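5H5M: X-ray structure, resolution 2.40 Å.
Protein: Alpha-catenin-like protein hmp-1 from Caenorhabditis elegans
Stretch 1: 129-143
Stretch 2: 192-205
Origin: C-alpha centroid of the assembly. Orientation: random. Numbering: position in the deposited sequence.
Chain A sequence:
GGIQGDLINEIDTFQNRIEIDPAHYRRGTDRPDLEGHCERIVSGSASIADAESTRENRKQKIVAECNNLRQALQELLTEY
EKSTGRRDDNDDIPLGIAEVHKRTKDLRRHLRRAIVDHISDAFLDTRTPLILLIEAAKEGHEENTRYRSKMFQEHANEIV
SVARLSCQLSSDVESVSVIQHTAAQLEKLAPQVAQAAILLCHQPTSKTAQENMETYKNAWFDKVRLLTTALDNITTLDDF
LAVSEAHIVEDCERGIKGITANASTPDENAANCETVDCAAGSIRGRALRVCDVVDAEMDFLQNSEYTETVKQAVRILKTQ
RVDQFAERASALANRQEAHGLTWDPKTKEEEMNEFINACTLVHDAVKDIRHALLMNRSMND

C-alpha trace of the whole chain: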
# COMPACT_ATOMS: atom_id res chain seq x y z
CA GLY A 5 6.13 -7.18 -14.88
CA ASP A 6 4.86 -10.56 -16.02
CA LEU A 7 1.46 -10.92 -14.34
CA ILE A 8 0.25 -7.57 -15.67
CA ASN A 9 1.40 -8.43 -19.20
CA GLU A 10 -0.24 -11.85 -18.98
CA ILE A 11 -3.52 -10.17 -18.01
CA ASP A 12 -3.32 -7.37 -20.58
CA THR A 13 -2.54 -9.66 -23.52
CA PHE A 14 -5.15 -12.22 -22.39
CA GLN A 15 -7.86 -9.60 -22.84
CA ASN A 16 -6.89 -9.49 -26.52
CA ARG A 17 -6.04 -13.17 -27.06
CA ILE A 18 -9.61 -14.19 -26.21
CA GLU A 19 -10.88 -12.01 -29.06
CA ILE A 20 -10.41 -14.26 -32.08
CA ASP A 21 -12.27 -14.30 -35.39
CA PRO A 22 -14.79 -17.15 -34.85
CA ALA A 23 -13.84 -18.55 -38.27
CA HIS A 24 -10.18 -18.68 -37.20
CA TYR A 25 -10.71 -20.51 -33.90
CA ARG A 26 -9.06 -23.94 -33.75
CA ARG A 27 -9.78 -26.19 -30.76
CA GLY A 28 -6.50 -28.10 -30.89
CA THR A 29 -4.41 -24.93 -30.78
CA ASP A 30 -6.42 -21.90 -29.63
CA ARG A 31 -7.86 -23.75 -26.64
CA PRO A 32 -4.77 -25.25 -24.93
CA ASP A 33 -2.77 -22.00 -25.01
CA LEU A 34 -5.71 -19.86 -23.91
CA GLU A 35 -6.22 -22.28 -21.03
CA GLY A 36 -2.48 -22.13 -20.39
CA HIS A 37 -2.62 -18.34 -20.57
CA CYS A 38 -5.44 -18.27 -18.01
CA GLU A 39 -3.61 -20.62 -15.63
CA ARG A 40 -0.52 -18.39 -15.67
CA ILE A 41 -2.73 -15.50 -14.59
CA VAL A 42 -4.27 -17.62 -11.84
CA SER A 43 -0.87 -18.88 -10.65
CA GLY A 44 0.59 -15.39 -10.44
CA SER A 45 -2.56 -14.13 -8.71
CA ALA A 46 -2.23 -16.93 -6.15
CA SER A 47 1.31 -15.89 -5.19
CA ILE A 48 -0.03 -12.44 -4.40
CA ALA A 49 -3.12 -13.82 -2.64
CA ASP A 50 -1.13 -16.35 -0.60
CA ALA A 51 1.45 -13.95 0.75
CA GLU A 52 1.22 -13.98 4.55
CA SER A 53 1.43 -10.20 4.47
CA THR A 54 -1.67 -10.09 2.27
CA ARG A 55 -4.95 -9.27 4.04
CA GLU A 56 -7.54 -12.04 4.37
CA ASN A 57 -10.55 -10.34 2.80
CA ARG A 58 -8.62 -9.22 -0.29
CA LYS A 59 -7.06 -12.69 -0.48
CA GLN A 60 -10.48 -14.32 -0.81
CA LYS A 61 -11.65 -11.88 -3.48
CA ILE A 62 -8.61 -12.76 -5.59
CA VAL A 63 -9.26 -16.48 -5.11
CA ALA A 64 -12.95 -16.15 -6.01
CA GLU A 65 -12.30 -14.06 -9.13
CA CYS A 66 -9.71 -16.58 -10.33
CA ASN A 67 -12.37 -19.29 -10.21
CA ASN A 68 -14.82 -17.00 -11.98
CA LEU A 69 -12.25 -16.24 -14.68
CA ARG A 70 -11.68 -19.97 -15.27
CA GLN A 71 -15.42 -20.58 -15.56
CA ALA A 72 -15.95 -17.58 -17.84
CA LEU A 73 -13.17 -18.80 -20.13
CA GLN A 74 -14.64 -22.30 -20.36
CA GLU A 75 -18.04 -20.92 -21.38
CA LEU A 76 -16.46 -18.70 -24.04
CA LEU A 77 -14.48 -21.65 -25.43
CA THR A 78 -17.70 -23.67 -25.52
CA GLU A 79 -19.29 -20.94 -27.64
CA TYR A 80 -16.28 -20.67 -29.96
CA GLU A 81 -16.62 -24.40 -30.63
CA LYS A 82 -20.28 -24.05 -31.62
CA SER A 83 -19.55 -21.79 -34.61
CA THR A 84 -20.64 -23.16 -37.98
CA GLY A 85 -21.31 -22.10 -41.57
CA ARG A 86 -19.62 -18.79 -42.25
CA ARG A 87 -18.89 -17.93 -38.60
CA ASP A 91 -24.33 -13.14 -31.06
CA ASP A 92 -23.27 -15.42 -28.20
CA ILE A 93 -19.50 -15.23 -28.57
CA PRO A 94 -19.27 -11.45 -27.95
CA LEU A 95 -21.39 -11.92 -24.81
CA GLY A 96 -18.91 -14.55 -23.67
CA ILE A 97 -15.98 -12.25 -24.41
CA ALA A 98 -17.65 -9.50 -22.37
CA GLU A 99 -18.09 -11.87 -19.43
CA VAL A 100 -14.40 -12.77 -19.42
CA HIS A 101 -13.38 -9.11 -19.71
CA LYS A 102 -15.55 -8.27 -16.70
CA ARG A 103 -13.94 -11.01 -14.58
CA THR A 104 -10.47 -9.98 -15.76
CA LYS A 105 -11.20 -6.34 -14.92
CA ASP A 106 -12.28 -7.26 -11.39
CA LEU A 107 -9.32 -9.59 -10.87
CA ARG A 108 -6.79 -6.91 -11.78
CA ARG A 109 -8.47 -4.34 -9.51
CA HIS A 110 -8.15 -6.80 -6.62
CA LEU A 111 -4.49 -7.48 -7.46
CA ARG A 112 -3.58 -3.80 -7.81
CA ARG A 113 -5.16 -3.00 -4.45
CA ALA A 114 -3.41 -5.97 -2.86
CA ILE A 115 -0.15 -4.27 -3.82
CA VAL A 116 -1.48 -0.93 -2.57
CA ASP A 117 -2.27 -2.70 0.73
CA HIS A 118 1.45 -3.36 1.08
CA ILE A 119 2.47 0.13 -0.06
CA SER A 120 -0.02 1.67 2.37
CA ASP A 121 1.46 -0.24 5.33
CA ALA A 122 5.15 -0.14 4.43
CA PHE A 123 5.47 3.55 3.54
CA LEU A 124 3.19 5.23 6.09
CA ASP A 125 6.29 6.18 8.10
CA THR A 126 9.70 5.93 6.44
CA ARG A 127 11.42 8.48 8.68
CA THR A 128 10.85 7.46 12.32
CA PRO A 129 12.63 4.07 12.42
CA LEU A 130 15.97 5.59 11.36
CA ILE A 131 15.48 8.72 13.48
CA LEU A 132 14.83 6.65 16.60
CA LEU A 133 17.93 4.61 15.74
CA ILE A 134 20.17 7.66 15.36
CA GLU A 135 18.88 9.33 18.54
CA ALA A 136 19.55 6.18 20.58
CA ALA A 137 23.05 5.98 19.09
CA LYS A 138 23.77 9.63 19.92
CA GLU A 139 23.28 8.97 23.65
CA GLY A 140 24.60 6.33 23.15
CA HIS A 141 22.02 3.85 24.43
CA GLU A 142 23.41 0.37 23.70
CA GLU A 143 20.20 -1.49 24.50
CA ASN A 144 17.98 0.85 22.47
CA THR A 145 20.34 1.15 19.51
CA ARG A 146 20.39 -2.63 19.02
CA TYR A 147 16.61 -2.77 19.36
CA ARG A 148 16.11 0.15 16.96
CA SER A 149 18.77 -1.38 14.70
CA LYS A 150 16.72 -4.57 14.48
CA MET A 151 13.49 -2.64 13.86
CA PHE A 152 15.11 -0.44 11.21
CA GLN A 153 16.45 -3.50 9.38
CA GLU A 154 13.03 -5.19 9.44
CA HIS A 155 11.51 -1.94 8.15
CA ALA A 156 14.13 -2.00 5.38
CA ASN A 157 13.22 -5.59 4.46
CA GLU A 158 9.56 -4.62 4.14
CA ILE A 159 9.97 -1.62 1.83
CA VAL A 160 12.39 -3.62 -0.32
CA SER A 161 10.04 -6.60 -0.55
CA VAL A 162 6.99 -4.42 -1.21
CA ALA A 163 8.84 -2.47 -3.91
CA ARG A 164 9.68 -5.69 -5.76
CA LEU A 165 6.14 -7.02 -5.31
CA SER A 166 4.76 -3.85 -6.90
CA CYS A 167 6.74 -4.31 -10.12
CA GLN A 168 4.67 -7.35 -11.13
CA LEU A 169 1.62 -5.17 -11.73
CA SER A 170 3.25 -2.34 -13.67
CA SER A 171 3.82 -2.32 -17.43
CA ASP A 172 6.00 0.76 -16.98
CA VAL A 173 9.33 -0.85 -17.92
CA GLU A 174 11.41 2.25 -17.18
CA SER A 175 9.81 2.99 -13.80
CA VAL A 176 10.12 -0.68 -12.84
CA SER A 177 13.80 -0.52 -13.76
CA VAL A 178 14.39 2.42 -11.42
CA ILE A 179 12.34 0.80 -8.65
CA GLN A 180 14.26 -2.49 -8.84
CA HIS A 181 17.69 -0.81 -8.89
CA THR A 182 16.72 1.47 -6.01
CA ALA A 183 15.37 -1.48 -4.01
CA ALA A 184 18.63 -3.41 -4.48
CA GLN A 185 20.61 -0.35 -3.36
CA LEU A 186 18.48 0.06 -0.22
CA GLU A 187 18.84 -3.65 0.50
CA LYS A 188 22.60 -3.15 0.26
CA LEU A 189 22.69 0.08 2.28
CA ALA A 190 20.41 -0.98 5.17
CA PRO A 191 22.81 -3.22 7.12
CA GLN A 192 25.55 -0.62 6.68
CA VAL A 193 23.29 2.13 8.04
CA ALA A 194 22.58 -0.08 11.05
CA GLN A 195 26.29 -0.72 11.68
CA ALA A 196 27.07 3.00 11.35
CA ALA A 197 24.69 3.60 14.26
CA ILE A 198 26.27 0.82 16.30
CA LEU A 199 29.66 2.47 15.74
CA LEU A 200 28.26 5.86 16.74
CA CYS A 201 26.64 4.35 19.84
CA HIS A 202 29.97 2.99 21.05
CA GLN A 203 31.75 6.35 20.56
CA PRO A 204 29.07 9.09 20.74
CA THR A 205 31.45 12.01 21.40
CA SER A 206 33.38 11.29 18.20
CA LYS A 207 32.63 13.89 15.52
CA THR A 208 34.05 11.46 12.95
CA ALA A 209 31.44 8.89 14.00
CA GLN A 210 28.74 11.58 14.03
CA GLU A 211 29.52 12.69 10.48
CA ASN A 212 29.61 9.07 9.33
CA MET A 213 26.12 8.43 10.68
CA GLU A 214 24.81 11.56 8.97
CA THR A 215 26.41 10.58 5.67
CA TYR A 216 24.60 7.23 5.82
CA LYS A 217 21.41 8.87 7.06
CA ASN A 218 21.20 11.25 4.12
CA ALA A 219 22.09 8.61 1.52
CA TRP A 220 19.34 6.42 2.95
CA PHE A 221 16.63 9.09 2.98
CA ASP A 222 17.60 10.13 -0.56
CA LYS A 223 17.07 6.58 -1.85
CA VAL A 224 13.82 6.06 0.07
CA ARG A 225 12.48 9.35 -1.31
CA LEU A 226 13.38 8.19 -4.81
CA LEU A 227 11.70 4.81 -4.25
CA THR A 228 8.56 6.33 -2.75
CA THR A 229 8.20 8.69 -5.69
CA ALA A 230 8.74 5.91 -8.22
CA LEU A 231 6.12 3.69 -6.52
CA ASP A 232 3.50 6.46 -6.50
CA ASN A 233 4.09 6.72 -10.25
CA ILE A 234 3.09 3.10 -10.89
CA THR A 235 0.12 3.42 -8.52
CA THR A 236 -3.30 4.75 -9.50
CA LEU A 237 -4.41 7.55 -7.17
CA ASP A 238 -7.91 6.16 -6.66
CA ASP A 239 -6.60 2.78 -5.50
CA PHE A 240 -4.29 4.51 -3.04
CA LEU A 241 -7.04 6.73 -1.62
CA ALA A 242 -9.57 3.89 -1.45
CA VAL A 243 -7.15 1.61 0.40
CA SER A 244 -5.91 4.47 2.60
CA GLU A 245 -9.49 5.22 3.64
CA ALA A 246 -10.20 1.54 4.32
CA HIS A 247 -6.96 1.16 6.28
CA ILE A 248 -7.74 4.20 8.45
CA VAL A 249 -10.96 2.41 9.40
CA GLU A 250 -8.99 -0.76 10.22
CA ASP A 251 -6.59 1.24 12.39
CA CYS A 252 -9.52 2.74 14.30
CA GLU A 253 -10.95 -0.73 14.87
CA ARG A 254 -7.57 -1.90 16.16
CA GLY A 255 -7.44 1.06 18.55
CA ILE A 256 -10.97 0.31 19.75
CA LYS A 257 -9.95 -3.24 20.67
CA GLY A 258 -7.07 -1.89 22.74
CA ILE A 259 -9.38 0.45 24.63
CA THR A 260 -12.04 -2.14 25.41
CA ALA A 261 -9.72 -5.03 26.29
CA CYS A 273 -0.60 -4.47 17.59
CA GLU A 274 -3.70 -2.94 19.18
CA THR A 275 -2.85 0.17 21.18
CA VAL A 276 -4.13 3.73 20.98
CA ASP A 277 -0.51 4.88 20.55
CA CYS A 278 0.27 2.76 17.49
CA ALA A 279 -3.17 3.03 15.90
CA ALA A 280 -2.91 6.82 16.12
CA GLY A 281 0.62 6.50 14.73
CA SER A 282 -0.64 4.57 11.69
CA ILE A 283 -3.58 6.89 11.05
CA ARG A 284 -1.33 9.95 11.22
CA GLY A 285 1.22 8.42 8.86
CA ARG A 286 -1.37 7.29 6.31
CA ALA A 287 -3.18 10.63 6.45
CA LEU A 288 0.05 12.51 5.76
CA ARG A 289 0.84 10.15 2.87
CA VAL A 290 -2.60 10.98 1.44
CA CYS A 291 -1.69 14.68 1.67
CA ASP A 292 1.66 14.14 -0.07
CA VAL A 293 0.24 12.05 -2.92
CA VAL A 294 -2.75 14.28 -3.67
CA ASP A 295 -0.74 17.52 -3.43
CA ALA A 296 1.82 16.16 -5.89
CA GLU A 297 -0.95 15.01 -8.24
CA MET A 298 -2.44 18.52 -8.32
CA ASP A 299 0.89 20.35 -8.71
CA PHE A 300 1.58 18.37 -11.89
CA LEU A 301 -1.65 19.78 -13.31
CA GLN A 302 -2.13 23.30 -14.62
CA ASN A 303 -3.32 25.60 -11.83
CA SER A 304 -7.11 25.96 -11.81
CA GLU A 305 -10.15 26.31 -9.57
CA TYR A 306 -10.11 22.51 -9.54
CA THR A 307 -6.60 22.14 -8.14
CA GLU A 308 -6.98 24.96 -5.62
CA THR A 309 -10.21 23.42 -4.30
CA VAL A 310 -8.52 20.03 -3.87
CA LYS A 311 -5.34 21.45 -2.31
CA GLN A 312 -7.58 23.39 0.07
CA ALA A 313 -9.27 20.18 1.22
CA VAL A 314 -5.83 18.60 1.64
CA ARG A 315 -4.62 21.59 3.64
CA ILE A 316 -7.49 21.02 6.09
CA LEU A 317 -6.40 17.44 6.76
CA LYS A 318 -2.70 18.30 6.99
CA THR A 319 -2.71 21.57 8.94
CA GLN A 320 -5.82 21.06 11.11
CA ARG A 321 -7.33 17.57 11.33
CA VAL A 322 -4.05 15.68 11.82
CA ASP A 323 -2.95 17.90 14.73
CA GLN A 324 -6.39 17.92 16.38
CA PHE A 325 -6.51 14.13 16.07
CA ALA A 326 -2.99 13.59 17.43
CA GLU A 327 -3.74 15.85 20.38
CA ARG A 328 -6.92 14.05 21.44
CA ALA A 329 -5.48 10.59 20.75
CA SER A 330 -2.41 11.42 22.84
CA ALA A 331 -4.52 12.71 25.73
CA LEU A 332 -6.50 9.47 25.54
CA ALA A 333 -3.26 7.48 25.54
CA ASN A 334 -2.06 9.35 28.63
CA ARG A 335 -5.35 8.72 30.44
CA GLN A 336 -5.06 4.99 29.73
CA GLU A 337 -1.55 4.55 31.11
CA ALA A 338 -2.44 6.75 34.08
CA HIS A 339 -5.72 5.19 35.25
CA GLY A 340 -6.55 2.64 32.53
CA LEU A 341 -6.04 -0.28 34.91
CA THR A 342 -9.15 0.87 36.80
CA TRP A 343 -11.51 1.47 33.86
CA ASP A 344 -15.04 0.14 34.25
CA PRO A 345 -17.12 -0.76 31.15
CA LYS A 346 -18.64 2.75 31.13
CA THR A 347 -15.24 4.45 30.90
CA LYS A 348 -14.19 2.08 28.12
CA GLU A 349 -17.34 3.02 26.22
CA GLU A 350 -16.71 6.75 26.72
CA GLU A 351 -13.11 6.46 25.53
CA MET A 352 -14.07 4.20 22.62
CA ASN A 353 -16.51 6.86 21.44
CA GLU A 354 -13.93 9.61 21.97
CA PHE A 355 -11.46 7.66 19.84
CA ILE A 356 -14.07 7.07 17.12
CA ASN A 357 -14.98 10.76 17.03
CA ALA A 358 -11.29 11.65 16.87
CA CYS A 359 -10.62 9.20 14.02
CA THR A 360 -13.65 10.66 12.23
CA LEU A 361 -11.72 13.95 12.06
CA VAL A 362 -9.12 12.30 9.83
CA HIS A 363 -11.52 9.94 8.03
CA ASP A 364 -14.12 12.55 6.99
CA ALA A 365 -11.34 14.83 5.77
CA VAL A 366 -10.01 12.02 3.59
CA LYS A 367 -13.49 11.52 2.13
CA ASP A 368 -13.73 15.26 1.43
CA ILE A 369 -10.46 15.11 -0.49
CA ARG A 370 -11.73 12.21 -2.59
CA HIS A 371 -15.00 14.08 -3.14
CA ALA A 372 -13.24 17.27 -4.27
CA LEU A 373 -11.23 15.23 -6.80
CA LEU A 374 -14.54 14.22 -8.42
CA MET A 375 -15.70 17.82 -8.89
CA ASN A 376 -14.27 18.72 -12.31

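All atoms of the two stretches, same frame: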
# COMPACT_ATOMS: atom_id res chain seq x y z
N PRO A 129 11.74 5.16 11.99
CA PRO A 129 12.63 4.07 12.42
C PRO A 129 14.12 4.44 12.42
O PRO A 129 14.83 4.03 13.34
CB PRO A 129 12.35 2.97 11.39
CG PRO A 129 10.97 3.23 10.92
CD PRO A 129 10.83 4.73 10.91
N LEU A 130 14.57 5.19 11.42
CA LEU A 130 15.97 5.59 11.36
C LEU A 130 16.27 6.70 12.37
O LEU A 130 17.33 6.72 12.98
CB LEU A 130 16.35 6.05 9.95
CG LEU A 130 17.82 6.44 9.79
CD1 LEU A 130 18.73 5.33 10.31
CD2 LEU A 130 18.15 6.78 8.34
N ILE A 131 15.32 7.62 12.53
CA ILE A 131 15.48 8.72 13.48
C ILE A 131 15.61 8.20 14.90
O ILE A 131 16.48 8.64 15.65
CB ILE A 131 14.29 9.70 13.39
CG1 ILE A 131 14.28 10.39 12.03
CG2 ILE A 131 14.37 10.73 14.51
CD1 ILE A 131 15.58 11.09 11.69
N LEU A 132 14.76 7.25 15.27
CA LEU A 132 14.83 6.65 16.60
C LEU A 132 16.15 5.90 16.78
O LEU A 132 16.71 5.88 17.88
CB LEU A 132 13.66 5.69 16.83
CG LEU A 132 12.29 6.35 17.01
CD1 LEU A 132 11.22 5.31 17.31
CD2 LEU A 132 12.34 7.41 18.11
N LEU A 133 16.65 5.30 15.70
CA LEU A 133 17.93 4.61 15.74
C LEU A 133 19.07 5.58 16.02
O LEU A 133 19.86 5.37 16.94
CB LEU A 133 18.18 3.86 14.42
CG LEU A 133 19.52 3.14 14.28
CD1 LEU A 133 19.76 2.21 15.45
CD2 LEU A 133 19.58 2.36 12.97
N ILE A 134 19.12 6.66 15.24
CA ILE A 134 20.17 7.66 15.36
C ILE A 134 20.18 8.32 16.74
O ILE A 134 21.24 8.52 17.34
CB ILE A 134 20.02 8.76 14.28
CG1 ILE A 134 20.14 8.14 12.89
CG2 ILE A 134 21.06 9.85 14.47
CD1 ILE A 134 20.16 9.15 11.77
N GLU A 135 18.99 8.65 17.25
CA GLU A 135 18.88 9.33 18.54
C GLU A 135 19.35 8.43 19.69
O GLU A 135 19.97 8.91 20.64
CB GLU A 135 17.44 9.79 18.78
CG GLU A 135 16.99 10.89 17.83
CD GLU A 135 15.61 11.43 18.17
OE1 GLU A 135 15.00 10.94 19.14
OE2 GLU A 135 15.14 12.35 17.47
N ALA A 136 19.07 7.14 19.59
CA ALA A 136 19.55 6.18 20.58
C ALA A 136 21.07 6.07 20.52
O ALA A 136 21.74 5.97 21.55
CB ALA A 136 18.91 4.82 20.38
N ALA A 137 21.61 6.10 19.30
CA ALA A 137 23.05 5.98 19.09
C ALA A 137 23.79 7.23 19.58
O ALA A 137 24.94 7.14 20.00
CB ALA A 137 23.35 5.73 17.62
N LYS A 138 23.14 8.38 19.51
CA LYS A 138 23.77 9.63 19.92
C LYS A 138 23.96 9.74 21.44
O LYS A 138 24.68 10.61 21.92
CB LYS A 138 22.96 10.83 19.42
CG LYS A 138 23.17 11.15 17.96
CD LYS A 138 22.48 12.45 17.57
CE LYS A 138 22.70 12.76 16.09
NZ LYS A 138 22.01 14.01 15.67
N GLU A 139 23.31 8.85 22.19
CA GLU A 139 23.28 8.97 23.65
C GLU A 139 24.53 8.47 24.41
O GLU A 139 24.97 9.15 25.34
CB GLU A 139 22.03 8.28 24.19
CG GLU A 139 20.83 9.20 24.13
CD GLU A 139 19.80 8.91 25.20
OE1 GLU A 139 20.17 8.33 26.25
OE2 GLU A 139 18.62 9.28 25.01
N GLY A 140 25.11 7.30 24.09
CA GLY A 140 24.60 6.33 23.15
C GLY A 140 24.04 5.12 23.89
O GLY A 140 24.75 4.43 24.62
N HIS A 141 22.75 4.89 23.71
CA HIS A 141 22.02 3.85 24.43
C HIS A 141 22.18 2.49 23.75
O HIS A 141 21.50 2.20 22.76
CB HIS A 141 20.55 4.25 24.52
CG HIS A 141 19.87 3.77 25.76
ND1 HIS A 141 19.31 2.52 25.87
CD2 HIS A 141 19.63 4.39 26.94
CE1 HIS A 141 18.77 2.38 27.06
NE2 HIS A 141 18.95 3.50 27.74
N GLU A 142 23.08 1.67 24.28
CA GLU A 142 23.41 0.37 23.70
C GLU A 142 22.19 -0.52 23.49
O GLU A 142 21.99 -1.08 22.42
CB GLU A 142 24.44 -0.36 24.57
CG GLU A 142 24.70 -1.81 24.16
CD GLU A 142 25.73 -1.94 23.05
OE1 GLU A 142 26.25 -0.90 22.59
OE2 GLU A 142 26.02 -3.08 22.63
N GLU A 143 21.37 -0.63 24.53
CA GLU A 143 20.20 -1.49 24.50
C GLU A 143 19.16 -1.02 23.47
O GLU A 143 18.56 -1.83 22.77
CB GLU A 143 19.56 -1.58 25.89
CG GLU A 143 20.45 -2.22 26.95
CD GLU A 143 21.48 -1.26 27.52
OE1 GLU A 143 21.57 -0.11 27.03
OE2 GLU A 143 22.21 -1.65 28.45
N GLN A 192 24.43 -1.53 6.48
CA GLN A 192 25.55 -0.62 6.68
C GLN A 192 25.10 0.58 7.50
O GLN A 192 25.85 1.07 8.35
CB GLN A 192 26.12 -0.16 5.34
CG GLN A 192 26.57 -1.31 4.45
CD GLN A 192 27.02 -0.84 3.08
OE1 GLN A 192 26.96 0.34 2.76
NE2 GLN A 192 27.49 -1.78 2.26
N VAL A 193 23.89 1.05 7.25
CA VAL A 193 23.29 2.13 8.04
C VAL A 193 23.17 1.70 9.49
O VAL A 193 23.51 2.46 10.40
CB VAL A 193 21.90 2.54 7.50
CG1 VAL A 193 21.23 3.52 8.45
CG2 VAL A 193 22.02 3.13 6.11
N ALA A 194 22.71 0.47 9.70
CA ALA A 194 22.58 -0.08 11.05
C ALA A 194 23.93 -0.10 11.77
O ALA A 194 24.04 0.36 12.90
CB ALA A 194 22.00 -1.49 10.99
N GLN A 195 24.95 -0.63 11.10
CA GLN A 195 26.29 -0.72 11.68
C GLN A 195 26.90 0.66 11.97
O GLN A 195 27.63 0.81 12.95
CB GLN A 195 27.22 -1.50 10.75
CG GLN A 195 26.88 -2.98 10.65
CD GLN A 195 26.84 -3.66 12.00
OE1 GLN A 195 27.69 -3.42 12.86
NE2 GLN A 195 25.85 -4.52 12.21
N ALA A 196 26.59 1.64 11.13
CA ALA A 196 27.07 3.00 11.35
C ALA A 196 26.53 3.56 12.67
O ALA A 196 27.21 4.33 13.35
CB ALA A 196 26.66 3.90 10.19
N ALA A 197 25.31 3.17 13.01
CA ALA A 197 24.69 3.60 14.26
C ALA A 197 25.30 2.89 15.45
O ALA A 197 25.49 3.48 16.51
CB ALA A 197 23.18 3.37 14.21
N ILE A 198 25.61 1.61 15.27
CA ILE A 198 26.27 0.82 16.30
C ILE A 198 27.63 1.43 16.62
O ILE A 198 28.02 1.52 17.79
CB ILE A 198 26.45 -0.65 15.88
CG1 ILE A 198 25.11 -1.27 15.48
CG2 ILE A 198 27.09 -1.46 17.00
CD1 ILE A 198 24.09 -1.28 16.60
N LEU A 199 28.35 1.84 15.58
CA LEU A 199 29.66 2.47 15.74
C LEU A 199 29.53 3.81 16.45
O LEU A 199 30.36 4.14 17.31
CB LEU A 199 30.33 2.66 14.37
CG LEU A 199 30.70 1.37 13.64
CD1 LEU A 199 31.19 1.66 12.22
CD2 LEU A 199 31.75 0.59 14.43
N LEU A 200 28.50 4.57 16.10
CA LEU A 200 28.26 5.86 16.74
C LEU A 200 27.88 5.67 18.21
O LEU A 200 28.32 6.43 19.07
CB LEU A 200 27.17 6.64 16.01
CG LEU A 200 26.75 7.94 16.70
CD1 LEU A 200 27.94 8.88 16.87
CD2 LEU A 200 25.62 8.63 15.93
N CYS A 201 27.07 4.66 18.48
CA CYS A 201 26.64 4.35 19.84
C CYS A 201 27.82 4.09 20.76
O CYS A 201 27.83 4.52 21.91
CB CYS A 201 25.70 3.14 19.83
SG CYS A 201 25.20 2.58 21.47
N HIS A 202 28.82 3.37 20.25
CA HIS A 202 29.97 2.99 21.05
C HIS A 202 30.96 4.15 21.27
O HIS A 202 31.77 4.11 22.19
CB HIS A 202 30.69 1.80 20.41
CG HIS A 202 29.91 0.52 20.49
ND1 HIS A 202 30.20 -0.57 19.70
CD2 HIS A 202 28.87 0.16 21.26
CE1 HIS A 202 29.36 -1.55 19.98
NE2 HIS A 202 28.54 -1.14 20.93
N GLN A 203 30.89 5.17 20.42
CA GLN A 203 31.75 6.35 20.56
C GLN A 203 30.99 7.64 20.23
O GLN A 203 31.31 8.31 19.25
CB GLN A 203 32.97 6.24 19.64
CG GLN A 203 33.81 4.99 19.82
CD GLN A 203 35.14 5.08 19.10
OE1 GLN A 203 35.90 6.02 19.30
NE2 GLN A 203 35.42 4.09 18.26
N PRO A 204 30.00 8.01 21.06
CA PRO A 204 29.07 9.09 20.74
C PRO A 204 29.70 10.48 20.67
O PRO A 204 29.17 11.35 19.98
CB PRO A 204 28.04 9.03 21.88
CG PRO A 204 28.27 7.71 22.55
CD PRO A 204 29.72 7.42 22.38
N THR A 205 30.81 10.69 21.37
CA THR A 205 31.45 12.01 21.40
C THR A 205 32.44 12.20 20.25
O THR A 205 33.14 13.21 20.18
CB THR A 205 32.19 12.24 22.73
OG1 THR A 205 33.22 11.26 22.88
CG2 THR A 205 31.23 12.15 23.90

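The helix through L130, L133 and A137 and the helix through V193, A197 and C201 of the alpha-catenin-like protein hmp-1 run in nearly the same direction, their axes 23° apart and 8.7 Å at closest approach, and the contact between the stretches buries 566 Å². L130 leaves its backbone sideways, but its t,p rotamer carries CD1 to 3.6 Å from CG1 of V193, an apolar contact between two buried side chains. One turn on, L133 points toward the partner helix and sets CG 3.7 Å from CB of A197, whose small side chain leaves room for the leucine. At A137 the backbones come closest, with CA 4.0 Å from CA of C201. Alanine suits this place: its CB lies 3.3 Å from O of A197 and 4.1 Å from CD2 of L200, while its O accepts a CA-H...O contact from CA of C201 at 3.3 Å. K138 points away, yet its O lies 3.7 Å from CB of P204. G140, after a cis peptide bond, brings N to 3.5 Å from CG of P204; a CB here would clash with O of C201, at 2.6 Å. H141 points away and caps the next helix. E142 packs CA 3.6 Å from SG of C201, and its OE1 accepts a weak hydrogen bond from NE2 of H202 (2.8 Å, 125°), in which the carboxylate meets the imidazole at its edge.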